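Local coordinates for protein ureidoglycolate hydrolase (Arabidopsis thaliana, PDB 4PXE) that hydrolyses (S)-ureidoglycolate to glyoxylate, ammonia and carbon dioxide in purine breakdown, working as a manganese-dependent homodimeric amidohydrolase, at residues A[23-28]-A[99-104]; A[39-44]-A[139-144]; A[52-57]-A[106-111]. All blocks are in the same frame, centred on the assembly; numbering follows the deposited sequence.

Contact 1: A[23-28]-A[99-104]; sequences QIDELS and SGKYDG. With MN (manganese (II) ion), chain C; MN (manganese (II) ion), chain D.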
ATOM      1  N   GLN A  23     -13.317 -17.624 -26.199  1.00 13.21           N
ATOM      2  CA  GLN A  23     -13.752 -17.807 -24.810  1.00 15.04           C
ATOM      3  C   GLN A  23     -12.726 -17.266 -23.812  1.00 14.61           C
ATOM      4  O   GLN A  23     -13.090 -16.650 -22.808  1.00 14.61           O
ATOM      5  CB  GLN A  23     -14.067 -19.272 -24.536  1.00 13.43           C
ATOM      6  CG  GLN A  23     -15.287 -19.750 -25.315  1.00 14.62           C
ATOM      7  CD  GLN A  23     -15.554 -21.234 -25.164  1.00 17.97           C
ATOM      8  OE1 GLN A  23     -14.659 -22.015 -24.827  1.00 17.34           O
ATOM      9  NE2 GLN A  23     -16.789 -21.634 -25.419  1.00 19.29           N
ATOM     10  N   ILE A  24     -11.444 -17.476 -24.106  1.00 13.83           N
ATOM     11  CA  ILE A  24     -10.367 -16.925 -23.288  1.00 13.67           C
ATOM     12  C   ILE A  24     -10.490 -15.406 -23.239  1.00 13.34           C
ATOM     13  O   ILE A  24     -10.407 -14.796 -22.177  1.00 13.98           O
ATOM     14  CB  ILE A  24      -8.974 -17.344 -23.836  1.00 14.16           C
ATOM     15  CG1 ILE A  24      -8.729 -18.839 -23.596  1.00 17.29           C
ATOM     16  CG2 ILE A  24      -7.857 -16.514 -23.212  1.00 15.07           C
ATOM     17  CD1 ILE A  24      -8.103 -19.149 -22.253  1.00 20.98           C
ATOM     18  N   ASP A  25     -10.726 -14.799 -24.394  1.00 13.11           N
ATOM     19  CA  ASP A  25     -10.845 -13.346 -24.469  1.00 15.77           C
ATOM     20  C   ASP A  25     -12.096 -12.848 -23.751  1.00 15.87           C
ATOM     21  O   ASP A  25     -12.033 -11.864 -23.015  1.00 15.41           O
ATOM     22  CB  ASP A  25     -10.854 -12.890 -25.932  1.00 15.51           C
ATOM     23  CG  ASP A  25      -9.539 -13.154 -26.631  1.00 20.17           C
ATOM     24  OD1 ASP A  25      -8.513 -13.289 -25.935  1.00 20.05           O
ATOM     25  OD2 ASP A  25      -9.542 -13.221 -27.877  1.00 22.68           O
ATOM     26  N   GLU A  26     -13.226 -13.515 -23.962  1.00 14.67           N
ATOM     27  CA  GLU A  26     -14.451 -13.131 -23.265  1.00 16.28           C
ATOM     28  C   GLU A  26     -14.297 -13.216 -21.750  1.00 15.38           C
ATOM     29  O   GLU A  26     -14.679 -12.286 -21.029  1.00 16.55           O
ATOM     30  CB  GLU A  26     -15.643 -13.960 -23.750  1.00 16.68           C
ATOM     31  CG  GLU A  26     -16.058 -13.594 -25.171  1.00 18.40           C
ATOM     32  CD  GLU A  26     -17.271 -14.353 -25.669  1.00 24.41           C
ATOM     33  OE1 GLU A  26     -17.729 -15.294 -24.987  1.00 23.97           O
ATOM     34  OE2 GLU A  26     -17.768 -14.005 -26.766  1.00 30.74           O
ATOM     35  N   LEU A  27     -13.718 -14.308 -21.263  1.00 14.88           N
ATOM     36  CA  LEU A  27     -13.531 -14.443 -19.821  1.00 14.89           C
ATOM     37  C   LEU A  27     -12.628 -13.340 -19.248  1.00 16.04           C
ATOM     38  O   LEU A  27     -12.837 -12.867 -18.129  1.00 15.69           O
ATOM     39  CB  LEU A  27     -12.993 -15.828 -19.459  1.00 15.09           C
ATOM     40  CG  LEU A  27     -13.230 -16.218 -17.999  1.00 17.04           C
ATOM     41  CD1 LEU A  27     -14.706 -16.517 -17.750  1.00 18.17           C
ATOM     42  CD2 LEU A  27     -12.378 -17.401 -17.601  1.00 17.36           C
ATOM     43  N   SER A  28     -11.635 -12.914 -20.022  1.00 13.76           N
ATOM     44  CA  SER A  28     -10.702 -11.893 -19.564  1.00 14.21           C
ATOM     45  C   SER A  28     -11.364 -10.532 -19.352  1.00 15.98           C
ATOM     46  O   SER A  28     -10.786  -9.658 -18.695  1.00 17.29           O
ATOM     47  CB  SER A  28      -9.520 -11.760 -20.532  1.00 14.28           C
ATOM     48  OG  SER A  28      -9.866 -11.015 -21.691  1.00 16.41           O
ATOM     49  N   SER A  99      -2.355  -9.634 -13.893  1.00 12.78           N
ATOM     50  CA  SER A  99      -1.801 -10.861 -14.447  1.00 12.77           C
ATOM     51  C   SER A  99      -2.362 -11.129 -15.848  1.00 12.33           C
ATOM     52  O   SER A  99      -2.930 -10.231 -16.480  1.00 13.07           O
ATOM     53  CB  SER A  99      -2.039 -12.029 -13.498  1.00 12.94           C
ATOM     54  OG  SER A  99      -3.422 -12.235 -13.249  1.00 13.69           O
ATOM     55  N   GLY A 100      -2.187 -12.356 -16.339  1.00 11.47           N
ATOM     56  CA  GLY A 100      -2.549 -12.705 -17.706  1.00 13.05           C
ATOM     57  C   GLY A 100      -3.894 -13.403 -17.818  1.00 12.48           C
ATOM     58  O   GLY A 100      -4.616 -13.534 -16.826  1.00 13.37           O
ATOM     59  N   LYS A 101      -4.205 -13.874 -19.028  1.00 11.82           N
ATOM     60  CA  LYS A 101      -5.508 -14.443 -19.370  1.00 12.15           C
ATOM     61  C   LYS A 101      -5.508 -15.975 -19.459  1.00 11.40           C
ATOM     62  O   LYS A 101      -6.552 -16.580 -19.695  1.00 12.42           O
ATOM     63  CB  LYS A 101      -5.983 -13.918 -20.740  1.00 17.41           C
ATOM     64  CG  LYS A 101      -5.899 -12.412 -20.952  1.00 19.40           C
ATOM     65  CD  LYS A 101      -6.510 -11.998 -22.304  1.00 23.95           C
ATOM     66  CE  LYS A 101      -5.814 -12.611 -23.511  1.00 24.21           C
ATOM     67  NZ  LYS A 101      -6.297 -11.967 -24.792  1.00 21.51           N
ATOM     68  N   TYR A 102      -4.344 -16.595 -19.286  1.00 11.45           N
ATOM     69  CA  TYR A 102      -4.172 -18.026 -19.592  1.00 11.80           C
ATOM     70  C   TYR A 102      -3.947 -18.909 -18.363  1.00 10.26           C
ATOM     71  O   TYR A 102      -4.362 -20.074 -18.343  1.00 11.53           O
ATOM     72  CB  TYR A 102      -3.031 -18.220 -20.615  1.00 11.64           C
ATOM     73  CG  TYR A 102      -3.291 -17.527 -21.934  1.00 11.08           C
ATOM     74  CD1 TYR A 102      -3.922 -18.199 -22.980  1.00 11.08           C
ATOM     75  CD2 TYR A 102      -2.914 -16.201 -22.127  1.00 11.55           C
ATOM     76  CE1 TYR A 102      -4.182 -17.560 -24.181  1.00 11.86           C
ATOM     77  CE2 TYR A 102      -3.165 -15.558 -23.323  1.00 11.90           C
ATOM     78  CZ  TYR A 102      -3.797 -16.248 -24.346  1.00 13.58           C
ATOM     79  OH  TYR A 102      -4.057 -15.610 -25.546  1.00 15.19           O
ATOM     80  N   ASP A 103      -3.307 -18.345 -17.344  1.00 11.42           N
ATOM     81  CA  ASP A 103      -3.063 -19.062 -16.095  1.00 10.62           C
ATOM     82  C   ASP A 103      -4.384 -19.562 -15.514  1.00 11.84           C
ATOM     83  O   ASP A 103      -5.312 -18.784 -15.311  1.00 12.36           O
ATOM     84  CB  ASP A 103      -2.356 -18.108 -15.133  1.00 11.69           C
ATOM     85  CG  ASP A 103      -2.079 -18.722 -13.801  1.00 13.37           C
ATOM     86  OD1 ASP A 103      -2.058 -19.952 -13.680  1.00 12.85           O
ATOM     87  OD2 ASP A 103      -1.861 -17.954 -12.852  1.00 18.34           O
ATOM     88  N   GLY A 104      -4.483 -20.871 -15.292  1.00 10.18           N
ATOM     89  CA  GLY A 104      -5.712 -21.479 -14.784  1.00 11.81           C
ATOM     90  C   GLY A 104      -6.822 -21.640 -15.816  1.00 11.04           C
ATOM     91  O   GLY A 104      -7.396 -22.728 -15.993  1.00 11.93           O
TER
HETATM   92 MN    MN C 501      -2.406 -21.551 -12.221  1.00 11.58          MN
HETATM   93 MN    MN D 502      -0.951 -18.330 -10.873  1.00 26.38          MN
HETATM   94  O   HOH W   1      -9.218 -15.658 -19.789  1.00 14.65           O
HETATM   95  O   HOH W   2      -2.544 -23.466 -11.090  1.00 14.22           O
HETATM   96  O   HOH W   3      -1.987 -20.173 -10.531  1.00 17.49           O
HETATM   97  O   HOH W   4      -0.030 -21.961 -11.650  1.00 16.20           O
HETATM   98  O   HOH W   5       0.557 -19.297 -11.246  1.00 17.62           O
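I24, D25 and S28 of helix 17-28 pack against K101 and Y102, in the loop that carries D103, the aspartate shared by the two manganese ions of the active site. K101 makes most of the loop's side of the contact. Its aliphatic chain passes over the S28 side chain, with K101 CD 3.5 Å from S28 CB. A bend at chi3 (-61°) turns CE away from the line of the chain, and NZ goes on to D25. The salt bridge K101 NZ to D25 OD1 measures 2.8 Å. NZ comes from the syn side of the carboxylate, 35° out of its plane. D25 CB points away from the loop, so the carboxylate has to reach back to the lysine. Q21 adds a weak hydrogen bond to the same oxygen. S28 OG turns back into its own helix and donates to D25 O at 2.7 Å.

The enzyme belongs to the M20 peptidase family, and its two-metal centre is reached through D103, the residue after Y102. D103 OD1 binds one manganese ion, alongside H92 and H208. D103 OD2 binds the other, with E138 and H402, and water 3 also bridges the pair. E406 OE1 accepts from the backbone N of both Y102 and D103, which ties down the bridging residue. I24 CG2 lies over one face of the Y102 ring, 3.9 Å from Y102 CE1, and the two side chains cross at about a right angle. Beside them water 1 donates to both I24 O and K101 O, joining helix to loop.

Contact 2: A[39-44]-A[139-144]; sequences TRVLYT and PTRFGI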
ATOM      1  N   THR A  39      -7.335  -8.771 -13.354  1.00 12.67           N
ATOM      2  CA  THR A  39      -7.384  -8.960 -11.905  1.00 12.51           C
ATOM      3  C   THR A  39      -8.740  -9.563 -11.606  1.00 13.75           C
ATOM      4  O   THR A  39      -9.760  -8.994 -11.981  1.00 14.63           O
ATOM      5  CB  THR A  39      -7.292  -7.633 -11.140  1.00 12.70           C
ATOM      6  OG1 THR A  39      -6.037  -7.017 -11.421  1.00 15.48           O
ATOM      7  CG2 THR A  39      -7.399  -7.875  -9.641  1.00 15.64           C
ATOM      8  N   ARG A  40      -8.769 -10.725 -10.966  1.00 12.62           N
ATOM      9  CA  ARG A  40     -10.059 -11.330 -10.634  1.00 13.14           C
ATOM     10  C   ARG A  40      -9.948 -12.124  -9.352  1.00 15.09           C
ATOM     11  O   ARG A  40      -9.408 -13.228  -9.328  1.00 14.64           O
ATOM     12  CB  ARG A  40     -10.588 -12.194 -11.783  1.00 14.29           C
ATOM     13  CG  ARG A  40     -11.962 -12.771 -11.487  1.00 14.55           C
ATOM     14  CD  ARG A  40     -12.628 -13.305 -12.746  1.00 18.22           C
ATOM     15  NE  ARG A  40     -11.835 -14.346 -13.392  1.00 16.75           N
ATOM     16  CZ  ARG A  40     -11.365 -14.272 -14.637  1.00 15.78           C
ATOM     17  NH1 ARG A  40     -11.589 -13.200 -15.392  1.00 17.95           N
ATOM     18  NH2 ARG A  40     -10.664 -15.281 -15.131  1.00 16.07           N
ATOM     19  N   VAL A  41     -10.466 -11.539  -8.279  1.00 14.39           N
ATOM     20  CA  VAL A  41     -10.255 -12.060  -6.945  1.00 15.05           C
ATOM     21  C   VAL A  41     -11.467 -12.817  -6.418  1.00 15.65           C
ATOM     22  O   VAL A  41     -12.618 -12.427  -6.659  1.00 17.04           O
ATOM     23  CB  VAL A  41      -9.882 -10.895  -5.995  1.00 15.05           C
ATOM     24  CG1 VAL A  41      -9.657 -11.396  -4.585  1.00 16.46           C
ATOM     25  CG2 VAL A  41      -8.640 -10.188  -6.520  1.00 15.82           C
ATOM     26  N   LEU A  42     -11.177 -13.920  -5.729  1.00 15.20           N
ATOM     27  CA  LEU A  42     -12.162 -14.764  -5.060  1.00 15.92           C
ATOM     28  C   LEU A  42     -13.324 -13.993  -4.435  1.00 17.03           C
ATOM     29  O   LEU A  42     -13.105 -13.092  -3.628  1.00 17.16           O
ATOM     30  CB  LEU A  42     -11.457 -15.595  -3.980  1.00 16.86           C
ATOM     31  CG  LEU A  42     -12.306 -16.430  -3.024  1.00 17.77           C
ATOM     32  CD1 LEU A  42     -13.141 -17.437  -3.804  1.00 17.34           C
ATOM     33  CD2 LEU A  42     -11.415 -17.136  -2.035  1.00 18.14           C
ATOM     34  N   TYR A  43     -14.539 -14.367  -4.852  1.00 16.27           N
ATOM     35  CA  TYR A  43     -15.825 -13.890  -4.314  1.00 16.66           C
ATOM     36  C   TYR A  43     -16.215 -12.447  -4.654  1.00 18.96           C
ATOM     37  O   TYR A  43     -17.260 -11.973  -4.210  1.00 23.09           O
ATOM     38  CB  TYR A  43     -15.945 -14.122  -2.797  1.00 18.58           C
ATOM     39  CG  TYR A  43     -15.910 -15.562  -2.319  1.00 15.86           C
ATOM     40  CD1 TYR A  43     -16.478 -16.594  -3.063  1.00 17.10           C
ATOM     41  CD2 TYR A  43     -15.325 -15.882  -1.100  1.00 17.57           C
ATOM     42  CE1 TYR A  43     -16.447 -17.907  -2.600  1.00 17.17           C
ATOM     43  CE2 TYR A  43     -15.285 -17.175  -0.629  1.00 17.21           C
ATOM     44  CZ  TYR A  43     -15.853 -18.193  -1.375  1.00 14.82           C
ATOM     45  OH  TYR A  43     -15.795 -19.482  -0.885  1.00 19.43           O
ATOM     46  N   THR A  44     -15.395 -11.737  -5.426  1.00 16.28           N
ATOM     47  CA  THR A  44     -15.792 -10.424  -5.907  1.00 17.14           C
ATOM     48  C   THR A  44     -16.818 -10.542  -7.029  1.00 18.93           C
ATOM     49  O   THR A  44     -17.085 -11.634  -7.534  1.00 17.19           O
ATOM     50  CB  THR A  44     -14.595  -9.630  -6.433  1.00 18.83           C
ATOM     51  OG1 THR A  44     -14.025 -10.336  -7.545  1.00 16.50           O
ATOM     52  CG2 THR A  44     -13.538  -9.450  -5.333  1.00 19.68           C
ATOM     53  N   PRO A 139      -3.526 -16.963  -3.773  1.00 14.47           N
ATOM     54  CA  PRO A 139      -3.578 -16.578  -2.352  1.00 14.84           C
ATOM     55  C   PRO A 139      -3.963 -15.118  -2.127  1.00 15.13           C
ATOM     56  O   PRO A 139      -3.880 -14.638  -0.995  1.00 16.64           O
ATOM     57  CB  PRO A 139      -2.136 -16.805  -1.888  1.00 15.89           C
ATOM     58  CG  PRO A 139      -1.319 -16.507  -3.102  1.00 12.84           C
ATOM     59  CD  PRO A 139      -2.136 -17.085  -4.256  1.00 13.03           C
ATOM     60  N   THR A 140      -4.382 -14.424  -3.179  1.00 13.92           N
ATOM     61  CA  THR A 140      -4.583 -12.968  -3.147  1.00 14.93           C
ATOM     62  C   THR A 140      -5.447 -12.436  -2.002  1.00 14.72           C
ATOM     63  O   THR A 140      -5.059 -11.484  -1.310  1.00 17.20           O
ATOM     64  CB  THR A 140      -5.207 -12.483  -4.471  1.00 14.52           C
ATOM     65  OG1 THR A 140      -4.436 -13.003  -5.561  1.00 13.88           O
ATOM     66  CG2 THR A 140      -5.225 -10.951  -4.551  1.00 16.13           C
ATOM     67  N   ARG A 141      -6.625 -13.022  -1.816  1.00 14.04           N
ATOM     68  CA  ARG A 141      -7.576 -12.408  -0.899  1.00 14.91           C
ATOM     69  C   ARG A 141      -7.300 -12.711   0.571  1.00 14.29           C
ATOM     70  O   ARG A 141      -7.275 -11.794   1.387  1.00 17.16           O
ATOM     71  CB  ARG A 141      -9.012 -12.796  -1.244  1.00 16.31           C
ATOM     72  CG  ARG A 141     -10.013 -12.022  -0.399  1.00 18.45           C
ATOM     73  CD  ARG A 141     -11.408 -11.981  -1.008  1.00 18.18           C
ATOM     74  NE  ARG A 141     -12.238 -11.057  -0.236  1.00 19.80           N
ATOM     75  CZ  ARG A 141     -13.468 -10.678  -0.560  1.00 23.09           C
ATOM     76  NH1 ARG A 141     -14.064 -11.157  -1.648  1.00 19.37           N
ATOM     77  NH2 ARG A 141     -14.110  -9.816   0.227  1.00 21.38           N
ATOM     78  N   PHE A 142      -7.113 -13.987   0.897  1.00 16.40           N
ATOM     79  CA  PHE A 142      -6.964 -14.409   2.290  1.00 16.60           C
ATOM     80  C   PHE A 142      -5.563 -14.903   2.646  1.00 20.13           C
ATOM     81  O   PHE A 142      -5.326 -15.317   3.781  1.00 20.68           O
ATOM     82  CB  PHE A 142      -8.014 -15.474   2.645  1.00 17.47           C
ATOM     83  CG  PHE A 142      -9.431 -15.011   2.447  1.00 16.95           C
ATOM     84  CD1 PHE A 142      -9.989 -14.081   3.310  1.00 19.78           C
ATOM     85  CD2 PHE A 142     -10.203 -15.503   1.399  1.00 18.33           C
ATOM     86  CE1 PHE A 142     -11.276 -13.641   3.140  1.00 18.83           C
ATOM     87  CE2 PHE A 142     -11.501 -15.066   1.218  1.00 18.26           C
ATOM     88  CZ  PHE A 142     -12.044 -14.132   2.096  1.00 21.32           C
ATOM     89  N   GLY A 143      -4.632 -14.862   1.694  1.00 17.47           N
ATOM     90  CA  GLY A 143      -3.283 -15.351   1.943  1.00 16.48           C
ATOM     91  C   GLY A 143      -3.178 -16.866   1.852  1.00 17.74           C
ATOM     92  O   GLY A 143      -2.128 -17.451   2.135  1.00 20.02           O
ATOM     93  N   ILE A 144      -4.277 -17.494   1.453  1.00 15.32           N
ATOM     94  CA  ILE A 144      -4.378 -18.950   1.384  1.00 16.83           C
ATOM     95  C   ILE A 144      -4.421 -19.397  -0.079  1.00 14.34           C
ATOM     96  O   ILE A 144      -5.370 -19.075  -0.797  1.00 17.03           O
ATOM     97  CB  ILE A 144      -5.662 -19.438   2.092  1.00 17.07           C
ATOM     98  CG1 ILE A 144      -5.658 -19.006   3.564  1.00 20.43           C
ATOM     99  CG2 ILE A 144      -5.804 -20.956   1.974  1.00 19.43           C
ATOM    100  CD1 ILE A 144      -7.042 -19.005   4.190  1.00 21.33           C
TER
HETATM  101  O   HOH W   6      -6.684 -13.394  -7.176  1.00 15.84           O
HETATM  102  O   HOH W   7     -16.102  -9.204  -2.471  1.00 31.83           O
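V41 and R141 mark the closest approach of the two backbones, with their CA atoms 6.6 Å apart. Segment 39-44 leaves strand 38-40 at R40 and folds into a type II beta turn from V41 to T44, with Y43 at positive phi (72°). V41 O takes two donors, T44 N and T44 OG1, the hydroxyl at 2.7 Å. T44 is also the N-cap of helix 45-60, so the turn leads straight from strand to helix. Segment 139-144 is irregular and is closed on itself by the bond from G143 N to P139 O.

The central peptide of the turn presents L42 O to R141. The R141 chain is extended from CG to NE and brings NH1 to L42 O at 2.9 Å, with an N-H...O angle of 165°. The oxygen lies in the guanidinium plane, and the nitrogen lies in the carbonyl plane. NH1 also donates to water 7, while NE pairs with D168 in a salt bridge. The guanidinium is thus gripped from more than one direction.

E138, which binds manganese and substrate, directly precedes segment 139-144, and the T140 side chain is about 8 Å from a bound manganese ion. The contact therefore joins the loop that carries E138 to the connection between strand 38-40 and helix 45-60. P139 also packs on I293 of the second subunit.

Apolar groups complete the contact. V41 CG1 rests on R141 CB at 3.7 Å, and V41 CG2 meets the methyl of T140. L42 divides its two methyls: CD1 lies over the centre of the Y43 ring, 3.4 Å above its plane, and CD2 meets the edge of F142, 3.9 Å from F142 CE2. R141 CG lies over the centre of one face of that phenyl ring.

Contact 3: A[52-57]-A[106-111]; sequences RYVKNL and VGVLGA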
ATOM      1  N   ARG A  52     -20.329 -17.689 -13.479  1.00 16.51           N
ATOM      2  CA  ARG A  52     -21.564 -17.838 -14.238  0.65 17.61           C
ATOM      3  C   ARG A  52     -21.272 -18.182 -15.697  1.00 17.65           C
ATOM      4  O   ARG A  52     -21.946 -19.024 -16.286  1.00 17.03           O
ATOM      5  CB  ARG A  52     -22.419 -16.575 -14.118  0.65 20.01           C
ATOM      6  CG  ARG A  52     -22.916 -16.323 -12.693  0.65 20.89           C
ATOM      7  CD  ARG A  52     -23.569 -14.960 -12.546  0.65 26.29           C
ATOM      8  NE  ARG A  52     -24.669 -14.758 -13.484  0.65 31.64           N
ATOM      9  CZ  ARG A  52     -25.935 -15.080 -13.234  0.65 34.96           C
ATOM     10  NH1 ARG A  52     -26.264 -15.627 -12.072  0.65 34.37           N
ATOM     11  NH2 ARG A  52     -26.872 -14.859 -14.147  0.65 34.77           N
ATOM     12  N   TYR A  53     -20.250 -17.541 -16.262  1.00 15.65           N
ATOM     13  CA  TYR A  53     -19.848 -17.792 -17.640  1.00 15.64           C
ATOM     14  C   TYR A  53     -19.434 -19.253 -17.802  1.00 15.02           C
ATOM     15  O   TYR A  53     -19.868 -19.929 -18.732  1.00 16.54           O
ATOM     16  CB  TYR A  53     -18.697 -16.848 -18.015  1.00 15.78           C
ATOM     17  CG  TYR A  53     -18.221 -16.950 -19.447  1.00 15.80           C
ATOM     18  CD1 TYR A  53     -17.272 -17.896 -19.812  1.00 16.48           C
ATOM     19  CD2 TYR A  53     -18.695 -16.088 -20.425  1.00 16.89           C
ATOM     20  CE1 TYR A  53     -16.817 -17.987 -21.123  1.00 16.45           C
ATOM     21  CE2 TYR A  53     -18.246 -16.171 -21.738  1.00 17.65           C
ATOM     22  CZ  TYR A  53     -17.306 -17.127 -22.074  1.00 17.03           C
ATOM     23  OH  TYR A  53     -16.853 -17.217 -23.371  1.00 18.86           O
ATOM     24  N   VAL A  54     -18.622 -19.748 -16.873  1.00 14.67           N
ATOM     25  CA  VAL A  54     -18.171 -21.134 -16.912  1.00 14.85           C
ATOM     26  C   VAL A  54     -19.313 -22.142 -16.697  1.00 14.90           C
ATOM     27  O   VAL A  54     -19.416 -23.139 -17.413  1.00 15.40           O
ATOM     28  CB  VAL A  54     -17.025 -21.385 -15.896  1.00 15.55           C
ATOM     29  CG1 VAL A  54     -16.710 -22.864 -15.808  1.00 17.57           C
ATOM     30  CG2 VAL A  54     -15.777 -20.606 -16.307  1.00 15.63           C
ATOM     31  N   LYS A  55     -20.172 -21.878 -15.718  1.00 14.64           N
ATOM     32  CA  LYS A  55     -21.313 -22.757 -15.473  1.00 15.07           C
ATOM     33  C   LYS A  55     -22.228 -22.850 -16.701  1.00 15.61           C
ATOM     34  O   LYS A  55     -22.752 -23.923 -17.005  1.00 16.35           O
ATOM     35  CB  LYS A  55     -22.083 -22.319 -14.221  1.00 15.60           C
ATOM     36  CG  LYS A  55     -21.397 -22.763 -12.927  1.00 18.17           C
ATOM     37  CD  LYS A  55     -22.172 -22.371 -11.669  1.00 17.99           C
ATOM     38  CE  LYS A  55     -22.023 -20.892 -11.349  1.00 18.45           C
ATOM     39  NZ  LYS A  55     -22.837 -20.499 -10.141  1.00 21.62           N
ATOM     40  N   ASN A  56     -22.397 -21.734 -17.409  1.00 15.29           N
ATOM     41  CA  ASN A  56     -23.171 -21.720 -18.649  1.00 16.47           C
ATOM     42  C   ASN A  56     -22.551 -22.636 -19.702  1.00 15.18           C
ATOM     43  O   ASN A  56     -23.243 -23.440 -20.334  1.00 16.06           O
ATOM     44  CB  ASN A  56     -23.331 -20.288 -19.168  1.00 17.77           C
ATOM     45  CG  ASN A  56     -24.133 -20.216 -20.448  1.00 23.85           C
ATOM     46  OD1 ASN A  56     -23.602 -19.890 -21.507  1.00 25.43           O
ATOM     47  ND2 ASN A  56     -25.425 -20.521 -20.356  1.00 23.12           N
ATOM     48  N   LEU A  57     -21.233 -22.543 -19.867  1.00 17.22           N
ATOM     49  CA  LEU A  57     -20.543 -23.436 -20.796  1.00 17.14           C
ATOM     50  C   LEU A  57     -20.648 -24.910 -20.399  1.00 16.42           C
ATOM     51  O   LEU A  57     -20.803 -25.777 -21.254  1.00 15.78           O
ATOM     52  CB  LEU A  57     -19.072 -23.035 -20.938  1.00 16.03           C
ATOM     53  CG  LEU A  57     -18.794 -21.693 -21.611  1.00 15.99           C
ATOM     54  CD1 LEU A  57     -17.300 -21.486 -21.750  1.00 20.23           C
ATOM     55  CD2 LEU A  57     -19.470 -21.640 -22.971  1.00 18.29           C
ATOM     56  N   VAL A 106      -6.942 -21.784 -19.044  1.00 11.60           N
ATOM     57  CA  VAL A 106      -6.775 -22.818 -20.074  1.00 11.92           C
ATOM     58  C   VAL A 106      -7.239 -24.197 -19.603  1.00 11.74           C
ATOM     59  O   VAL A 106      -7.890 -24.924 -20.361  1.00 12.80           O
ATOM     60  CB  VAL A 106      -5.321 -22.896 -20.586  1.00 10.78           C
ATOM     61  CG1 VAL A 106      -5.118 -24.127 -21.475  1.00 13.53           C
ATOM     62  CG2 VAL A 106      -4.945 -21.602 -21.331  1.00 12.87           C
ATOM     63  N   GLY A 107      -6.954 -24.548 -18.350  1.00 11.51           N
ATOM     64  CA  GLY A 107      -7.364 -25.847 -17.838  1.00 12.22           C
ATOM     65  C   GLY A 107      -8.831 -25.962 -17.464  1.00 14.10           C
ATOM     66  O   GLY A 107      -9.320 -27.072 -17.225  1.00 17.21           O
ATOM     67  N   VAL A 108      -9.541 -24.838 -17.416  1.00 12.80           N
ATOM     68  CA  VAL A 108     -10.984 -24.859 -17.169  1.00 13.54           C
ATOM     69  C   VAL A 108     -11.749 -24.830 -18.500  1.00 10.69           C
ATOM     70  O   VAL A 108     -12.512 -25.760 -18.822  1.00 12.63           O
ATOM     71  CB  VAL A 108     -11.438 -23.692 -16.264  1.00 11.03           C
ATOM     72  CG1 VAL A 108     -12.962 -23.693 -16.117  1.00 14.29           C
ATOM     73  CG2 VAL A 108     -10.780 -23.779 -14.892  1.00 14.05           C
ATOM     74  N   LEU A 109     -11.539 -23.782 -19.292  1.00 12.70           N
ATOM     75  CA  LEU A 109     -12.150 -23.715 -20.621  1.00 13.09           C
ATOM     76  C   LEU A 109     -11.668 -24.843 -21.524  1.00 13.14           C
ATOM     77  O   LEU A 109     -12.442 -25.395 -22.315  1.00 14.63           O
ATOM     78  CB  LEU A 109     -11.897 -22.359 -21.283  1.00 14.05           C
ATOM     79  CG  LEU A 109     -12.490 -21.152 -20.546  1.00 14.40           C
ATOM     80  CD1 LEU A 109     -12.206 -19.860 -21.283  1.00 15.93           C
ATOM     81  CD2 LEU A 109     -13.976 -21.315 -20.350  1.00 18.17           C
ATOM     82  N   GLY A 110     -10.401 -25.216 -21.378  1.00 13.57           N
ATOM     83  CA  GLY A 110      -9.845 -26.300 -22.162  1.00 14.96           C
ATOM     84  C   GLY A 110     -10.421 -27.649 -21.766  1.00 13.87           C
ATOM     85  O   GLY A 110     -10.567 -28.535 -22.605  1.00 14.73           O
ATOM     86  N   ALA A 111     -10.780 -27.816 -20.495  1.00 13.71           N
ATOM     87  CA  ALA A 111     -11.398 -29.063 -20.049  1.00 14.56           C
ATOM     88  C   ALA A 111     -12.805 -29.176 -20.617  1.00 14.11           C
ATOM     89  O   ALA A 111     -13.233 -30.257 -21.036  1.00 15.50           O
ATOM     90  CB  ALA A 111     -11.428 -29.151 -18.534  1.00 15.17           C
TER
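The CD2 methyl of L109 is the main bump here, and Y53, V54 and L57 of the other helix form the hollow that receives it. L57 is nearest, with its CD1 3.6 Å from L109 CD2. V54 CG2 lies further off, at 4.5 Å from the same methyl. Y53 turns the edge of its ring to it, with Y53 CE1 at 4.4 Å. L109 CB does not aim straight at helix 45-60; the tip of the side chain makes the approach. A second, smaller contact is made by V108 CG1, which sits against both methyls of V54, 3.9 Å from V54 CG1. V54 CB points at helix 105-120, and the two valines cross at about a right angle.

The two segments run 26° apart in direction, with axes 10.8 Å apart at their closest. All the contacts are between apolar side-chain atoms. Helix 17-28 borders the Y53 and L109 side, where Q23 and L27 touch Y53, L20 touches L109, and E26 OE1 is hydrogen-bonded to Y53 OH. Towards the sheet, V54 and V108 both rest on L133 of strand 129-133 and on I93, next to the metal ligand H92.

In the fold
From the N terminus, helix 17-28 comes first, and contact 1 joins it to the metal-site loop 99-104, closing a loop of 70 residues. Strand 38-40 and the turn after it follow, and contact 2 joins them to 139-144, closing 94 residues. Helix 45-60 comes next, and contact 3 pairs it with helix 105-120, closing 48. Contact 3 is nested inside contact 2, while contact 1 crosses both. Contacts 1 and 3 meet where L27 CD1 lies 3.6 Å from Y53 CD1. Contacts 1 and 2 meet where L27 O lies 3.0 Å from R40 NH1. Together they tie helix 17-28, strand 38-40 and helix 45-60 to the loops carrying D103 and E138 and to helix 105-120.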